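Local coordinates for protein T cell receptor mu chain (Monodelphis domestica, PDB 7L15) that pairs with a gamma chain to form the marsupial gamma mu T cell receptor, which probably recognises antigen, at residues Glu14-Ala28 with Leu95-Val109. Sequence-based numbering, arbitrary orientation.
Sequences EKTLLTESGGGTYQA and LGLRDSGQYHCARRV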
ATOM      1  N   GLU A  14     -34.919  -2.456  -4.998  1.00 38.82           N
ATOM      2  CA  GLU A  14     -33.954  -1.588  -4.342  1.00 51.85           C
ATOM      3  C   GLU A  14     -32.711  -1.476  -5.208  1.00 51.39           C
ATOM      4  O   GLU A  14     -32.358  -2.412  -5.927  1.00 51.74           O
ATOM      5  CB  GLU A  14     -33.569  -2.117  -2.947  1.00 50.45           C
ATOM      6  CG  GLU A  14     -32.772  -3.429  -2.955  1.00 51.67           C
ATOM      7  CD  GLU A  14     -32.374  -3.919  -1.556  1.00 63.28           C
ATOM      8  OE1 GLU A  14     -33.002  -3.467  -0.555  1.00 60.24           O
ATOM      9  OE2 GLU A  14     -31.442  -4.766  -1.473  1.00 60.66           O
ATOM     10  N   LYS A  15     -32.068  -0.317  -5.137  1.00 51.73           N
ATOM     11  CA  LYS A  15     -30.711  -0.124  -5.629  1.00 54.58           C
ATOM     12  C   LYS A  15     -29.877   0.438  -4.483  1.00 55.21           C
ATOM     13  O   LYS A  15     -30.381   1.217  -3.669  1.00 58.64           O
ATOM     14  CB  LYS A  15     -30.684   0.822  -6.835  1.00 51.55           C
ATOM     15  N   THR A  16     -28.617   0.017  -4.384  1.00 44.76           N
ATOM     16  CA  THR A  16     -27.740   0.480  -3.304  1.00 45.43           C
ATOM     17  C   THR A  16     -26.897   1.641  -3.819  1.00 41.38           C
ATOM     18  O   THR A  16     -25.906   1.439  -4.515  1.00 42.71           O
ATOM     19  CB  THR A  16     -26.853  -0.646  -2.792  1.00 42.69           C
ATOM     20  OG1 THR A  16     -27.671  -1.717  -2.314  1.00 52.23           O
ATOM     21  CG2 THR A  16     -25.961  -0.133  -1.674  1.00 43.50           C
ATOM     22  N   LEU A  17     -27.295   2.862  -3.480  1.00 45.26           N
ATOM     23  CA  LEU A  17     -26.562   4.064  -3.853  1.00 39.03           C
ATOM     24  C   LEU A  17     -25.891   4.619  -2.601  1.00 46.44           C
ATOM     25  O   LEU A  17     -26.562   4.883  -1.593  1.00 41.30           O
ATOM     26  CB  LEU A  17     -27.501   5.101  -4.476  1.00 42.84           C
ATOM     27  CG  LEU A  17     -28.454   4.562  -5.545  1.00 49.22           C
ATOM     28  CD1 LEU A  17     -29.437   5.648  -5.999  1.00 47.21           C
ATOM     29  CD2 LEU A  17     -27.659   3.979  -6.719  1.00 43.43           C
ATOM     30  N   LEU A  18     -24.581   4.801  -2.667  1.00 34.93           N
ATOM     31  CA  LEU A  18     -23.803   5.299  -1.536  1.00 46.03           C
ATOM     32  C   LEU A  18     -22.804   6.301  -2.082  1.00 53.08           C
ATOM     33  O   LEU A  18     -22.117   6.007  -3.065  1.00 58.85           O
ATOM     34  CB  LEU A  18     -23.056   4.164  -0.804  1.00 36.09           C
ATOM     35  CG  LEU A  18     -23.792   2.851  -0.471  1.00 37.73           C
ATOM     36  CD1 LEU A  18     -22.792   1.738  -0.215  1.00 37.42           C
ATOM     37  CD2 LEU A  18     -24.667   3.026   0.741  1.00 45.24           C
ATOM     38  N   THR A  19     -22.712   7.461  -1.441  1.00 47.74           N
ATOM     39  CA  THR A  19     -21.823   8.529  -1.882  1.00 46.14           C
ATOM     40  C   THR A  19     -21.134   9.097  -0.655  1.00 46.67           C
ATOM     41  O   THR A  19     -21.796   9.696   0.205  1.00 48.39           O
ATOM     42  CB  THR A  19     -22.600   9.622  -2.621  1.00 52.95           C
ATOM     43  OG1 THR A  19     -23.276   9.029  -3.721  1.00 62.09           O
ATOM     44  CG2 THR A  19     -21.669  10.680  -3.148  1.00 50.63           C
ATOM     45  N   GLU A  20     -19.816   8.900  -0.568  1.00 37.49           N
ATOM     46  CA  GLU A  20     -19.042   9.376   0.568  1.00 39.66           C
ATOM     47  C   GLU A  20     -18.527  10.782   0.303  1.00 43.45           C
ATOM     48  O   GLU A  20     -18.145  11.124  -0.823  1.00 49.76           O
ATOM     49  CB  GLU A  20     -17.865   8.440   0.873  1.00 37.44           C
ATOM     50  CG  GLU A  20     -18.242   6.968   0.992  1.00 40.10           C
ATOM     51  CD  GLU A  20     -18.281   6.243  -0.345  1.00 43.84           C
ATOM     52  OE1 GLU A  20     -18.427   6.913  -1.399  1.00 41.95           O
ATOM     53  OE2 GLU A  20     -18.128   4.999  -0.335  1.00 38.61           O
ATOM     54  N   SER A  21     -18.513  11.596   1.352  1.00 40.61           N
ATOM     55  CA  SER A  21     -17.949  12.929   1.270  1.00 39.15           C
ATOM     56  C   SER A  21     -17.220  13.225   2.578  1.00 39.73           C
ATOM     57  O   SER A  21     -17.374  12.512   3.570  1.00 43.07           O
ATOM     58  CB  SER A  21     -19.042  13.953   0.974  1.00 43.72           C
ATOM     59  OG  SER A  21     -20.032  13.907   1.984  1.00 60.66           O
ATOM     60  N   GLY A  22     -16.412  14.286   2.569  1.00 43.20           N
ATOM     61  CA  GLY A  22     -15.592  14.670   3.700  1.00 37.04           C
ATOM     62  C   GLY A  22     -14.102  14.423   3.532  1.00 41.64           C
ATOM     63  O   GLY A  22     -13.331  14.764   4.438  1.00 39.39           O
ATOM     64  N   GLY A  23     -13.665  13.843   2.417  1.00 41.67           N
ATOM     65  CA  GLY A  23     -12.253  13.559   2.241  1.00 43.21           C
ATOM     66  C   GLY A  23     -11.439  14.827   2.036  1.00 49.06           C
ATOM     67  O   GLY A  23     -11.973  15.925   1.906  1.00 45.42           O
ATOM     68  N   GLY A  24     -10.117  14.660   2.026  1.00 40.92           N
ATOM     69  CA  GLY A  24      -9.202  15.756   1.775  1.00 43.71           C
ATOM     70  C   GLY A  24      -7.898  15.537   2.524  1.00 39.52           C
ATOM     71  O   GLY A  24      -7.559  14.419   2.903  1.00 43.45           O
ATOM     72  N   THR A  25      -7.170  16.621   2.738  1.00 43.89           N
ATOM     73  CA  THR A  25      -5.891  16.546   3.442  1.00 44.70           C
ATOM     74  C   THR A  25      -6.076  17.025   4.869  1.00 43.65           C
ATOM     75  O   THR A  25      -6.625  18.103   5.099  1.00 51.26           O
ATOM     76  CB  THR A  25      -4.829  17.372   2.735  1.00 46.48           C
ATOM     77  OG1 THR A  25      -4.658  16.853   1.424  1.00 51.74           O
ATOM     78  CG2 THR A  25      -3.480  17.300   3.480  1.00 39.54           C
ATOM     79  N   TYR A  26      -5.684  16.189   5.821  1.00 45.54           N
ATOM     80  CA  TYR A  26      -5.856  16.470   7.233  1.00 40.14           C
ATOM     81  C   TYR A  26      -4.494  16.509   7.909  1.00 34.76           C
ATOM     82  O   TYR A  26      -3.534  15.884   7.452  1.00 49.37           O
ATOM     83  CB  TYR A  26      -6.743  15.414   7.908  1.00 40.50           C
ATOM     84  CG  TYR A  26      -8.216  15.496   7.524  1.00 49.03           C
ATOM     85  CD1 TYR A  26      -8.678  14.982   6.303  1.00 43.44           C
ATOM     86  CD2 TYR A  26      -9.150  16.056   8.396  1.00 47.96           C
ATOM     87  CE1 TYR A  26     -10.027  15.052   5.953  1.00 41.95           C
ATOM     88  CE2 TYR A  26     -10.485  16.133   8.053  1.00 55.57           C
ATOM     89  CZ  TYR A  26     -10.920  15.635   6.834  1.00 54.49           C
ATOM     90  OH  TYR A  26     -12.251  15.724   6.523  1.00 54.42           O
ATOM     91  N   GLN A  27      -4.416  17.245   9.004  1.00 48.03           N
ATOM     92  CA  GLN A  27      -3.225  17.250   9.837  1.00 52.98           C
ATOM     93  C   GLN A  27      -3.360  16.172  10.896  1.00 51.96           C
ATOM     94  O   GLN A  27      -4.449  15.965  11.449  1.00 45.46           O
ATOM     95  CB  GLN A  27      -3.029  18.612  10.512  1.00 53.60           C
ATOM     96  CG  GLN A  27      -2.843  19.767   9.540  1.00 64.33           C
ATOM     97  CD  GLN A  27      -2.800  21.111  10.245  1.00 75.96           C
ATOM     98  OE1 GLN A  27      -2.763  21.190  11.481  1.00 89.17           O
ATOM     99  NE2 GLN A  27      -2.813  22.178   9.464  1.00 80.54           N
ATOM    100  N   ALA A  28      -2.245  15.500  11.180  1.00 44.47           N
ATOM    101  CA  ALA A  28      -2.199  14.533  12.263  1.00 41.71           C
ATOM    102  C   ALA A  28      -2.690  15.158  13.565  1.00 44.35           C
ATOM    103  O   ALA A  28      -2.463  16.343  13.833  1.00 42.86           O
ATOM    104  CB  ALA A  28      -0.770  13.999  12.431  1.00 38.32           C
ATOM    105  N   LEU A  95      -6.038  11.511  14.186  1.00 46.62           N
ATOM    106  CA  LEU A  95      -5.515  10.974  12.936  1.00 43.92           C
ATOM    107  C   LEU A  95      -3.993  10.919  12.952  1.00 48.13           C
ATOM    108  O   LEU A  95      -3.320  11.817  13.468  1.00 48.14           O
ATOM    109  CB  LEU A  95      -5.964  11.833  11.754  1.00 49.58           C
ATOM    110  CG  LEU A  95      -7.416  11.788  11.289  1.00 50.20           C
ATOM    111  CD1 LEU A  95      -7.623  12.864  10.224  1.00 43.00           C
ATOM    112  CD2 LEU A  95      -7.721  10.411  10.739  1.00 43.58           C
ATOM    113  N   GLY A  96      -3.453   9.862  12.346  1.00 37.36           N
ATOM    114  CA  GLY A  96      -2.033   9.764  12.088  1.00 36.33           C
ATOM    115  C   GLY A  96      -1.801   9.309  10.659  1.00 44.91           C
ATOM    116  O   GLY A  96      -2.749   9.083   9.895  1.00 44.61           O
ATOM    117  N   LEU A  97      -0.516   9.166  10.324  1.00 43.58           N
ATOM    118  CA  LEU A  97      -0.132   8.844   8.951  1.00 48.43           C
ATOM    119  C   LEU A  97      -0.738   7.533   8.475  1.00 50.21           C
ATOM    120  O   LEU A  97      -1.049   7.392   7.285  1.00 46.90           O
ATOM    121  CB  LEU A  97       1.387   8.772   8.843  1.00 50.03           C
ATOM    122  CG  LEU A  97       2.113  10.044   9.286  1.00 53.84           C
ATOM    123  CD1 LEU A  97       3.608   9.877   9.069  1.00 53.11           C
ATOM    124  CD2 LEU A  97       1.585  11.295   8.568  1.00 44.09           C
ATOM    125  N   ARG A  98      -0.905   6.561   9.376  1.00 44.73           N
ATOM    126  CA  ARG A  98      -1.469   5.279   8.970  1.00 54.33           C
ATOM    127  C   ARG A  98      -2.944   5.370   8.601  1.00 44.75           C
ATOM    128  O   ARG A  98      -3.467   4.424   8.011  1.00 40.68           O
ATOM    129  CB  ARG A  98      -1.272   4.239  10.077  1.00 66.92           C
ATOM    130  CG  ARG A  98       0.053   3.462   9.997  1.00 76.38           C
ATOM    131  CD  ARG A  98       0.914   3.663  11.250  1.00 95.20           C
ATOM    132  NE  ARG A  98       0.135   3.642  12.492  1.00107.22           N
ATOM    133  CZ  ARG A  98       0.598   4.035  13.678  1.00107.96           C
ATOM    134  NH1 ARG A  98      -0.186   3.983  14.750  1.00108.32           N
ATOM    135  NH2 ARG A  98       1.841   4.486  13.797  1.00104.17           N
ATOM    136  N   ASP A  99      -3.627   6.477   8.906  1.00 41.14           N
ATOM    137  CA  ASP A  99      -5.039   6.582   8.554  1.00 38.44           C
ATOM    138  C   ASP A  99      -5.285   7.053   7.123  1.00 45.01           C
ATOM    139  O   ASP A  99      -6.455   7.174   6.743  1.00 40.99           O
ATOM    140  CB  ASP A  99      -5.743   7.524   9.525  1.00 39.29           C
ATOM    141  CG  ASP A  99      -5.693   7.012  10.957  1.00 47.59           C
ATOM    142  OD1 ASP A  99      -6.138   5.863  11.189  1.00 47.99           O
ATOM    143  OD2 ASP A  99      -5.174   7.737  11.830  1.00 43.52           O
ATOM    144  N   SER A 100      -4.234   7.338   6.344  1.00 42.47           N
ATOM    145  CA  SER A 100      -4.392   7.763   4.955  1.00 45.64           C
ATOM    146  C   SER A 100      -4.932   6.632   4.083  1.00 45.04           C
ATOM    147  O   SER A 100      -4.619   5.462   4.277  1.00 45.98           O
ATOM    148  CB  SER A 100      -3.052   8.234   4.374  1.00 45.07           C
ATOM    149  OG  SER A 100      -2.575   9.385   5.049  1.00 39.96           O
ATOM    150  N   GLY A 101      -5.737   6.994   3.104  1.00 35.12           N
ATOM    151  CA  GLY A 101      -6.238   6.018   2.167  1.00 33.52           C
ATOM    152  C   GLY A 101      -7.606   6.428   1.650  1.00 40.46           C
ATOM    153  O   GLY A 101      -8.019   7.578   1.771  1.00 43.07           O
ATOM    154  N   GLN A 102      -8.284   5.458   1.052  1.00 38.64           N
ATOM    155  CA  GLN A 102      -9.591   5.671   0.457  1.00 41.09           C
ATOM    156  C   GLN A 102     -10.649   5.077   1.382  1.00 38.36           C
ATOM    157  O   GLN A 102     -10.694   3.858   1.577  1.00 40.82           O
ATOM    158  CB  GLN A 102      -9.663   5.026  -0.923  1.00 35.81           C
ATOM    159  CG  GLN A 102     -10.923   5.380  -1.682  1.00 47.23           C
ATOM    160  CD  GLN A 102     -10.789   6.692  -2.439  1.00 55.08           C
ATOM    161  OE1 GLN A 102      -9.736   7.341  -2.399  1.00 47.70           O
ATOM    162  NE2 GLN A 102     -11.851   7.075  -3.156  1.00 51.82           N
ATOM    163  N   TYR A 103     -11.509   5.929   1.923  1.00 36.74           N
ATOM    164  CA  TYR A 103     -12.558   5.496   2.840  1.00 42.38           C
ATOM    165  C   TYR A 103     -13.844   5.189   2.074  1.00 42.12           C
ATOM    166  O   TYR A 103     -14.388   6.057   1.387  1.00 43.84           O
ATOM    167  CB  TYR A 103     -12.791   6.569   3.903  1.00 38.35           C
ATOM    168  CG  TYR A 103     -11.699   6.591   4.944  1.00 37.34           C
ATOM    169  CD1 TYR A 103     -10.478   7.192   4.677  1.00 36.04           C
ATOM    170  CD2 TYR A 103     -11.877   5.972   6.187  1.00 39.60           C
ATOM    171  CE1 TYR A 103      -9.468   7.193   5.614  1.00 40.24           C
ATOM    172  CE2 TYR A 103     -10.865   5.964   7.136  1.00 32.84           C
ATOM    173  CZ  TYR A 103      -9.664   6.573   6.840  1.00 32.59           C
ATOM    174  OH  TYR A 103      -8.642   6.579   7.761  1.00 40.42           O
ATOM    175  N   HIS A 104     -14.338   3.966   2.216  1.00 34.81           N
ATOM    176  CA  HIS A 104     -15.530   3.499   1.528  1.00 35.27           C
ATOM    177  C   HIS A 104     -16.641   3.229   2.529  1.00 42.34           C
ATOM    178  O   HIS A 104     -16.414   2.607   3.568  1.00 43.54           O
ATOM    179  CB  HIS A 104     -15.244   2.223   0.730  1.00 35.58           C
ATOM    180  CG  HIS A 104     -14.339   2.436  -0.437  1.00 36.20           C
ATOM    181  ND1 HIS A 104     -14.810   2.632  -1.716  1.00 35.99           N
ATOM    182  CD2 HIS A 104     -12.987   2.510  -0.518  1.00 35.38           C
ATOM    183  CE1 HIS A 104     -13.788   2.788  -2.539  1.00 43.35           C
ATOM    184  NE2 HIS A 104     -12.671   2.717  -1.839  1.00 37.35           N
ATOM    185  N   CYS A 105     -17.824   3.737   2.218  1.00 43.77           N
ATOM    186  CA  CYS A 105     -19.068   3.273   2.804  1.00 43.83           C
ATOM    187  C   CYS A 105     -19.465   1.937   2.169  1.00 42.94           C
ATOM    188  O   CYS A 105     -19.301   1.738   0.962  1.00 44.43           O
ATOM    189  CB  CYS A 105     -20.122   4.345   2.543  1.00 47.35           C
ATOM    190  SG  CYS A 105     -21.770   4.248   3.237  1.00 63.59           S
ATOM    191  N   ALA A 106     -19.975   1.014   2.977  1.00 39.64           N
ATOM    192  CA  ALA A 106     -20.350  -0.305   2.470  1.00 41.07           C
ATOM    193  C   ALA A 106     -21.697  -0.740   3.036  1.00 44.17           C
ATOM    194  O   ALA A 106     -22.006  -0.451   4.192  1.00 51.72           O
ATOM    195  CB  ALA A 106     -19.291  -1.367   2.819  1.00 36.77           C
ATOM    196  N   ARG A 107     -22.484  -1.453   2.221  1.00 41.93           N
ATOM    197  CA  ARG A 107     -23.742  -2.051   2.640  1.00 42.82           C
ATOM    198  C   ARG A 107     -23.663  -3.559   2.465  1.00 49.49           C
ATOM    199  O   ARG A 107     -23.269  -4.046   1.398  1.00 47.50           O
ATOM    200  CB  ARG A 107     -24.939  -1.504   1.839  1.00 40.28           C
ATOM    201  CG  ARG A 107     -26.276  -2.239   2.152  1.00 40.39           C
ATOM    202  CD  ARG A 107     -27.477  -1.716   1.340  1.00 43.65           C
ATOM    203  NE  ARG A 107     -28.757  -2.328   1.731  1.00 44.09           N
ATOM    204  CZ  ARG A 107     -29.654  -2.834   0.876  1.00 52.25           C
ATOM    205  NH1 ARG A 107     -29.436  -2.807  -0.435  1.00 46.91           N
ATOM    206  NH2 ARG A 107     -30.797  -3.352   1.334  1.00 51.52           N
ATOM    207  N   ARG A 108     -24.054  -4.293   3.499  1.00 49.61           N
ATOM    208  CA  ARG A 108     -24.142  -5.740   3.402  1.00 54.07           C
ATOM    209  C   ARG A 108     -25.457  -6.117   2.729  1.00 51.52           C
ATOM    210  O   ARG A 108     -26.519  -5.624   3.115  1.00 47.94           O
ATOM    211  CB  ARG A 108     -24.029  -6.373   4.792  1.00 56.54           C
ATOM    212  CG  ARG A 108     -24.182  -7.884   4.776  1.00 53.98           C
ATOM    213  CD  ARG A 108     -23.815  -8.483   6.130  1.00 56.31           C
ATOM    214  NE  ARG A 108     -23.827  -9.932   6.034  1.00 65.72           N
ATOM    215  CZ  ARG A 108     -23.034 -10.741   6.722  1.00 62.43           C
ATOM    216  NH1 ARG A 108     -22.140 -10.245   7.571  1.00 56.12           N
ATOM    217  NH2 ARG A 108     -23.124 -12.049   6.537  1.00 61.73           N
ATOM    218  N   VAL A 109     -25.373  -6.960   1.699  1.00 51.09           N
ATOM    219  CA  VAL A 109     -26.501  -7.314   0.840  1.00 50.54           C
ATOM    220  C   VAL A 109     -26.471  -8.818   0.589  1.00 58.61           C
ATOM    221  O   VAL A 109     -25.416  -9.372   0.273  1.00 61.73           O
ATOM    222  CB  VAL A 109     -26.450  -6.544  -0.496  1.00 53.78           C
ATOM    223  CG1 VAL A 109     -27.425  -7.117  -1.500  1.00 48.53           C
ATOM    224  CG2 VAL A 109     -26.720  -5.054  -0.267  1.00 50.56           C
TER
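The guanidinium NH1 of Arg107 is gripped twice from the 14-28 segment: by OG1 of Thr16 at 2.8 Å, close to the guanidinium plane, and by a weak bond to OE2 of Glu14. NH2 of the same arginine completes a salt bridge with Glu14 OE1 at 2.9 Å. The two charged planes are turned 68° apart, and OE1 is met from above the carboxylate plane, so this is not a flat, side-by-side ion pair. Arginine suits the place because its chain, with CG anti to the backbone N (chi1 173°) and extended from there to NE, carries the charge from strand 101-109 to Glu14 and Thr16, just ahead of strand 17-21, while its CD packs 3.7 Å from CG2 of Thr16. Phe41 touches both Glu14 and Arg107.

Further in, Leu18 sends its two methyls different ways: CD1 lies over the backbone from Cys105 to Arg107, and CD2 comes to 4.0 Å from SG of Cys105. That sulfur, bonded to Cys36, belongs to the disulfide pinning the two sheets of the immunoglobulin V-type sandwich. Strands 17-21 and 101-109 run roughly antiparallel, their axes 7.0 Å apart at closest, and meet here largely through side chains.

Glu20, buried like Leu18, bends at chi2 (85°), which sets its carboxylate against the backbone at His104 and Cys105, where the anti lone pair of OE2 accepts the backbone N-H of Cys105 at 2.9 Å. Glutamate suits this buried place because its two oxygens can serve two main-chain donors, OE1 receiving a weak hydrogen bond from Gly123 N.

Toward the other end, Leu95 CD1 packs obliquely against Tyr26, 3.6 Å from its CB, and Leu32 touches both side chains. Ala28 CA makes a bent CA-H...O contact of 3.2 Å with Leu95 O; a short methyl probably suits this place, since CB also lies against that oxygen.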